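PDB 7D6V: succinate dehydrogenase (Membrane anchor subunit) from Mycolicibacterium smegmatis, which anchors the succinate dehydrogenase Sdh1 complex in the membrane and probably passes electrons from succinate oxidation through an embedded Rieske-type iron-sulfur cluster to quinone. Local coordinates for residues C[110-118]-C[240-251]. Residues are numbered along the deposited sequence; the frame is centred on the assembly and turned at random.
Sequences FRLTCYYYR and HMLFAWITLGTL. With FES (Fe2/s2 (inorganic) cluster), chain J; PEV ((1S)-2-{[(2-aminoethoxy)(hydroxy)phosphoryl]oxy}-1-[(palmitoyloxy)methyl]ethyl stearate), chain I.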
loop_
_atom_site.group_PDB
_atom_site.type_symbol
_atom_site.label_atom_id
_atom_site.label_comp_id
_atom_site.label_asym_id
_atom_site.label_seq_id
_atom_site.Cartn_x
_atom_site.Cartn_y
_atom_site.Cartn_z
ATOM N N PHE C 110 -38.286 9.420 -4.554
ATOM C CA PHE C 110 -36.967 9.809 -5.036
ATOM C C PHE C 110 -35.994 9.999 -3.887
ATOM O O PHE C 110 -34.837 9.577 -3.969
ATOM C CB PHE C 110 -37.082 11.090 -5.861
ATOM C CG PHE C 110 -35.766 11.639 -6.328
ATOM C CD1 PHE C 110 -34.976 10.931 -7.212
ATOM C CD2 PHE C 110 -35.327 12.873 -5.890
ATOM C CE1 PHE C 110 -33.773 11.438 -7.643
ATOM C CE2 PHE C 110 -34.125 13.385 -6.320
ATOM C CZ PHE C 110 -33.348 12.667 -7.200
ATOM N N ARG C 111 -36.436 10.640 -2.811
ATOM C CA ARG C 111 -35.541 10.812 -1.674
ATOM C C ARG C 111 -35.458 9.569 -0.800
ATOM O O ARG C 111 -34.471 9.403 -0.080
ATOM C CB ARG C 111 -35.965 12.024 -0.850
ATOM C CG ARG C 111 -35.525 13.327 -1.475
ATOM C CD ARG C 111 -35.691 14.489 -0.533
ATOM N NE ARG C 111 -35.376 15.759 -1.175
ATOM C CZ ARG C 111 -34.266 16.452 -0.952
ATOM N NH1 ARG C 111 -33.358 15.997 -0.105
ATOM N NH2 ARG C 111 -34.064 17.599 -1.577
ATOM N N LEU C 112 -36.455 8.686 -0.859
ATOM C CA LEU C 112 -36.391 7.441 -0.106
ATOM C C LEU C 112 -35.448 6.439 -0.752
ATOM O O LEU C 112 -34.833 5.630 -0.048
ATOM C CB LEU C 112 -37.789 6.843 0.023
ATOM C CG LEU C 112 -38.077 6.036 1.285
ATOM C CD1 LEU C 112 -37.935 6.906 2.517
ATOM C CD2 LEU C 112 -39.464 5.428 1.211
ATOM N N THR C 113 -35.325 6.463 -2.075
ATOM C CA THR C 113 -34.410 5.571 -2.769
ATOM C C THR C 113 -33.046 6.203 -3.005
ATOM O O THR C 113 -32.169 5.550 -3.578
ATOM C CB THR C 113 -35.012 5.118 -4.102
ATOM O OG1 THR C 113 -35.421 6.261 -4.863
ATOM C CG2 THR C 113 -36.216 4.227 -3.861
ATOM N N CYS C 114 -32.856 7.440 -2.558
ATOM C CA CYS C 114 -31.573 8.111 -2.720
ATOM C C CYS C 114 -30.486 7.299 -2.024
ATOM O O CYS C 114 -30.702 6.770 -0.933
ATOM C CB CYS C 114 -31.628 9.526 -2.144
ATOM S SG CYS C 114 -30.013 10.234 -1.746
ATOM N N TYR C 115 -29.319 7.200 -2.652
ATOM C CA TYR C 115 -28.216 6.436 -2.083
ATOM C C TYR C 115 -27.736 7.041 -0.769
ATOM O O TYR C 115 -27.484 6.314 0.196
ATOM C CB TYR C 115 -27.072 6.335 -3.093
ATOM C CG TYR C 115 -27.283 5.272 -4.153
ATOM C CD1 TYR C 115 -26.903 3.960 -3.930
ATOM C CD2 TYR C 115 -27.865 5.582 -5.372
ATOM C CE1 TYR C 115 -27.090 2.989 -4.879
ATOM C CE2 TYR C 115 -28.058 4.613 -6.332
ATOM C CZ TYR C 115 -27.669 3.317 -6.077
ATOM O OH TYR C 115 -27.852 2.340 -7.022
ATOM N N TYR C 116 -27.627 8.368 -0.694
ATOM C CA TYR C 116 -27.225 8.979 0.569
ATOM C C TYR C 116 -28.260 8.737 1.660
ATOM O O TYR C 116 -27.913 8.380 2.791
ATOM C CB TYR C 116 -26.985 10.478 0.413
ATOM C CG TYR C 116 -26.917 11.131 1.771
ATOM C CD1 TYR C 116 -25.870 10.853 2.638
ATOM C CD2 TYR C 116 -27.923 11.976 2.211
ATOM C CE1 TYR C 116 -25.817 11.409 3.891
ATOM C CE2 TYR C 116 -27.875 12.543 3.463
ATOM C CZ TYR C 116 -26.818 12.259 4.297
ATOM O OH TYR C 116 -26.760 12.824 5.548
ATOM N N TYR C 117 -29.538 8.944 1.345
ATOM C CA TYR C 117 -30.572 8.785 2.359
ATOM C C TYR C 117 -30.660 7.348 2.842
ATOM O O TYR C 117 -30.946 7.106 4.020
ATOM C CB TYR C 117 -31.920 9.252 1.817
ATOM C CG TYR C 117 -32.112 10.745 1.882
ATOM C CD1 TYR C 117 -32.445 11.370 3.071
ATOM C CD2 TYR C 117 -31.959 11.531 0.754
ATOM C CE1 TYR C 117 -32.618 12.735 3.133
ATOM C CE2 TYR C 117 -32.130 12.893 0.804
ATOM C CZ TYR C 117 -32.460 13.491 1.995
ATOM O OH TYR C 117 -32.632 14.852 2.043
ATOM N N ARG C 118 -30.413 6.384 1.954
ATOM C CA ARG C 118 -30.389 4.991 2.376
ATOM C C ARG C 118 -29.315 4.761 3.424
ATOM O O ARG C 118 -29.569 4.115 4.442
ATOM C CB ARG C 118 -30.176 4.076 1.173
ATOM C CG ARG C 118 -31.460 3.654 0.500
ATOM C CD ARG C 118 -31.321 3.641 -0.998
ATOM N NE ARG C 118 -30.638 2.439 -1.457
ATOM C CZ ARG C 118 -30.231 2.244 -2.703
ATOM N NH1 ARG C 118 -30.441 3.176 -3.620
ATOM N NH2 ARG C 118 -29.619 1.121 -3.033
ATOM N N HIS C 240 -22.680 15.391 -2.373
ATOM C CA HIS C 240 -24.089 15.022 -2.451
ATOM C C HIS C 240 -24.745 14.964 -1.076
ATOM O O HIS C 240 -25.934 15.279 -0.949
ATOM C CB HIS C 240 -24.235 13.684 -3.173
ATOM C CG HIS C 240 -25.617 13.419 -3.678
ATOM N ND1 HIS C 240 -26.291 14.299 -4.494
ATOM C CD2 HIS C 240 -26.454 12.375 -3.481
ATOM C CE1 HIS C 240 -27.482 13.807 -4.782
ATOM N NE2 HIS C 240 -27.604 12.641 -4.178
ATOM N N MET C 241 -24.003 14.544 -0.048
ATOM C CA MET C 241 -24.513 14.583 1.320
ATOM C C MET C 241 -24.987 15.975 1.706
ATOM O O MET C 241 -26.047 16.132 2.321
ATOM C CB MET C 241 -23.432 14.121 2.293
ATOM C CG MET C 241 -23.881 14.088 3.741
ATOM S SD MET C 241 -22.601 13.519 4.871
ATOM C CE MET C 241 -21.498 14.927 4.854
ATOM N N LEU C 242 -24.205 16.996 1.365
ATOM C CA LEU C 242 -24.508 18.351 1.805
ATOM C C LEU C 242 -25.737 18.906 1.096
ATOM O O LEU C 242 -26.569 19.577 1.718
ATOM C CB LEU C 242 -23.295 19.247 1.570
ATOM C CG LEU C 242 -23.353 20.675 2.103
ATOM C CD1 LEU C 242 -23.077 20.696 3.593
ATOM C CD2 LEU C 242 -22.367 21.555 1.359
ATOM N N PHE C 243 -25.863 18.638 -0.205
ATOM C CA PHE C 243 -26.946 19.228 -0.978
ATOM C C PHE C 243 -28.305 18.683 -0.564
ATOM O O PHE C 243 -29.299 19.407 -0.634
ATOM C CB PHE C 243 -26.707 19.006 -2.472
ATOM C CG PHE C 243 -25.458 19.660 -2.986
ATOM C CD1 PHE C 243 -25.080 20.912 -2.535
ATOM C CD2 PHE C 243 -24.661 19.022 -3.919
ATOM C CE1 PHE C 243 -23.931 21.513 -3.002
ATOM C CE2 PHE C 243 -23.509 19.620 -4.390
ATOM C CZ PHE C 243 -23.145 20.867 -3.930
ATOM N N ALA C 244 -28.371 17.432 -0.104
ATOM C CA ALA C 244 -29.639 16.887 0.369
ATOM C C ALA C 244 -30.171 17.678 1.560
ATOM O O ALA C 244 -31.324 18.131 1.562
ATOM C CB ALA C 244 -29.462 15.415 0.733
ATOM N N TRP C 245 -29.328 17.871 2.576
ATOM C CA TRP C 245 -29.738 18.624 3.755
ATOM C C TRP C 245 -30.010 20.082 3.413
ATOM O O TRP C 245 -30.961 20.684 3.932
ATOM C CB TRP C 245 -28.666 18.517 4.837
ATOM C CG TRP C 245 -28.573 17.160 5.453
ATOM C CD1 TRP C 245 -27.558 16.266 5.308
ATOM C CD2 TRP C 245 -29.537 16.536 6.306
ATOM N NE1 TRP C 245 -27.825 15.126 6.018
ATOM C CE2 TRP C 245 -29.036 15.265 6.641
ATOM C CE3 TRP C 245 -30.776 16.928 6.821
ATOM C CZ2 TRP C 245 -29.728 14.384 7.465
ATOM C CZ3 TRP C 245 -31.460 16.053 7.639
ATOM C CH2 TRP C 245 -30.935 14.796 7.954
ATOM N N ILE C 246 -29.194 20.663 2.531
ATOM C CA ILE C 246 -29.390 22.059 2.154
ATOM C C ILE C 246 -30.727 22.240 1.450
ATOM O O ILE C 246 -31.451 23.207 1.709
ATOM C CB ILE C 246 -28.217 22.551 1.287
ATOM C CG1 ILE C 246 -26.977 22.768 2.151
ATOM C CG2 ILE C 246 -28.582 23.836 0.565
ATOM C CD1 ILE C 246 -25.788 23.271 1.378
ATOM N N THR C 247 -31.083 21.317 0.556
ATOM C CA THR C 247 -32.348 21.446 -0.155
ATOM C C THR C 247 -33.532 21.190 0.764
ATOM O O THR C 247 -34.582 21.820 0.605
ATOM C CB THR C 247 -32.385 20.512 -1.364
ATOM O OG1 THR C 247 -32.148 19.165 -0.943
ATOM C CG2 THR C 247 -31.354 20.931 -2.391
ATOM N N LEU C 248 -33.386 20.293 1.741
ATOM C CA LEU C 248 -34.440 20.150 2.743
ATOM C C LEU C 248 -34.673 21.468 3.473
ATOM O O LEU C 248 -35.816 21.934 3.606
ATOM C CB LEU C 248 -34.080 19.047 3.737
ATOM C CG LEU C 248 -34.211 17.601 3.264
ATOM C CD1 LEU C 248 -34.261 16.662 4.454
ATOM C CD2 LEU C 248 -35.431 17.429 2.381
ATOM N N GLY C 249 -33.587 22.096 3.924
ATOM C CA GLY C 249 -33.718 23.370 4.612
ATOM C C GLY C 249 -34.344 24.443 3.743
ATOM O O GLY C 249 -35.245 25.163 4.177
ATOM N N THR C 250 -33.880 24.561 2.499
ATOM C CA THR C 250 -34.387 25.618 1.630
ATOM C C THR C 250 -35.840 25.383 1.242
ATOM O O THR C 250 -36.593 26.348 1.089
ATOM C CB THR C 250 -33.519 25.758 0.383
ATOM O OG1 THR C 250 -33.486 24.517 -0.328
ATOM C CG2 THR C 250 -32.111 26.161 0.765
ATOM N N LEU C 251 -36.258 24.124 1.098
ATOM C CA LEU C 251 -37.673 23.837 0.898
ATOM C C LEU C 251 -38.491 24.308 2.089
ATOM O O LEU C 251 -39.547 24.937 1.928
ATOM C CB LEU C 251 -37.877 22.339 0.673
ATOM C CG LEU C 251 -37.717 21.799 -0.745
ATOM C CD1 LEU C 251 -37.480 20.301 -0.713
ATOM C CD2 LEU C 251 -38.934 22.132 -1.582
HETATM FE FE1 FES J . -29.150 10.610 -4.041
HETATM FE FE2 FES J . -29.919 10.127 -6.573
HETATM S S1 FES J . -28.440 9.019 -5.380
HETATM S S2 FES J . -30.572 11.761 -5.261
HETATM C C48 PEV I . -36.402 14.043 2.932
HETATM C C47 PEV I . -37.640 13.155 2.989
HETATM C C46 PEV I . -37.249 11.683 2.972
HETATM C C45 PEV I . -36.802 11.232 4.357
HETATM C C44 PEV I . -37.168 9.778 4.621
HETATM C C43 PEV I . -36.390 9.205 5.798
HETATM C C42 PEV I . -37.265 8.275 6.624
HETATM C C41 PEV I . -36.933 6.819 6.340
HETATM C C40 PEV I . -37.359 5.916 7.486
HETATM C C39 PEV I . -38.041 4.666 6.961
HETATM C C38 PEV I . -36.999 3.673 6.466
HETATM C C37 PEV I . -36.528 2.767 7.594
HETATM C C36 PEV I . -36.590 1.307 7.186
HETATM C C35 PEV I . -35.226 0.809 6.728
HETATM C C34 PEV I . -35.098 -0.687 6.963
HETATM C C33 PEV I . -36.304 -1.430 6.414
HETATM C C32 PEV I . -36.511 -2.738 7.159
HETATM C C31 PEV I . -35.823 -3.885 6.439
HETATM O O31 PEV I . -34.644 -3.902 6.349
HETATM O O2 PEV I . -36.583 -4.918 5.895
HETATM C C2 PEV I . -36.394 -6.131 6.555
HETATM C C1 PEV I . -35.413 -6.969 5.748
HETATM O O3P PEV I . -34.125 -6.721 6.233
HETATM P P PEV I . -33.269 -7.971 6.879
HETATM O O1P PEV I . -33.690 -8.204 8.307
HETATM O O2P PEV I . -31.798 -7.646 6.827
HETATM O O4P PEV I . -33.581 -9.330 6.005
HETATM C C4 PEV I . -34.493 -10.259 6.516
HETATM C C5 PEV I . -35.293 -10.832 5.348
HETATM N N6 PEV I . -36.551 -11.379 5.821
HETATM C C3 PEV I . -37.735 -6.847 6.680
HETATM O O3 PEV I . -38.661 -5.917 7.164
HETATM C C11 PEV I . -39.638 -5.539 6.237
HETATM O O11 PEV I . -40.383 -6.346 5.796
HETATM C C12 PEV I . -39.739 -4.086 5.783
HETATM C C13 PEV I . -41.174 -3.570 5.826
HETATM C C14 PEV I . -41.233 -2.047 5.871
HETATM C C15 PEV I . -40.342 -1.399 4.814
HETATM C C16 PEV I . -41.150 -0.512 3.873
HETATM C C17 PEV I . -40.445 0.789 3.490
HETATM C C18 PEV I . -39.039 0.921 4.073
HETATM C C19 PEV I . -37.968 1.170 3.010
HETATM C C20 PEV I . -38.495 1.052 1.581
HETATM C C21 PEV I . -37.593 1.768 0.581
HETATM C C22 PEV I . -38.319 2.101 -0.720
HETATM C C23 PEV I . -38.127 1.051 -1.810
HETATM C C24 PEV I . -39.408 0.865 -2.614
HETATM C C25 PEV I . -39.584 1.946 -3.675
HETATM C C26 PEV I . -40.881 2.726 -3.484
#
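Cys114 and His240 meet at one iron of the membrane-embedded Rieske-type [2Fe-2S] cluster, joining the turn between helices 104-112 and 115-124 to the start of helix 240-264. FE1 is bound by Cys114 SG at 2.5 Å and by His240 NE2 at 2.6 Å, with the iron in the plane of the imidazole; His240 ND1, across the ring, hydrogen-bonds to Ser205 OG. Cys114 is also the N-cap of helix 115-124: its SG accepts a hydrogen bond from Tyr117 N, so one sulfur serves both metal and helix start. Cys206 and His207 also line the cluster pocket.

Beyond the metal, the tightly packed part runs from Tyr116 through Ala244 to Arg111. Tyr116 is a knob in the hole formed by His240, Met241, Ala244 and Trp245. With CG anti to the backbone N (chi1 166°), its ring extends toward helix 240-264 and places a face over Met241 CA. Ala244 CB touches Tyr117 OH at 3.5 Å and also packs against Tyr116. The extended Arg111 chain runs alongside Leu248 in the opposite sense, with Leu248 CD2 over one guanidinium face, and NH2 gives Thr247 OG1 a nearly straight bond (2.6 Å, 166°) in the guanidinium plane. NH1 adds only weak bonds, to Ala244 O and to Tyr117 OH. On the lipid-facing flank, one acyl tail of a bound phosphatidylethanolamine ends at C48, 3.6 Å from Arg111 CD and also against Leu248.

The looser, solvent side is the exposed Met241: its CB and CG pack on the Tyr116 ring, while SD runs off in an oblique Met-aromatic contact. At the far end of that ring, Trp245 NE1 donates to Tyr116 OH at 2.6 Å, the oxygen tilted 18° out of the indole plane.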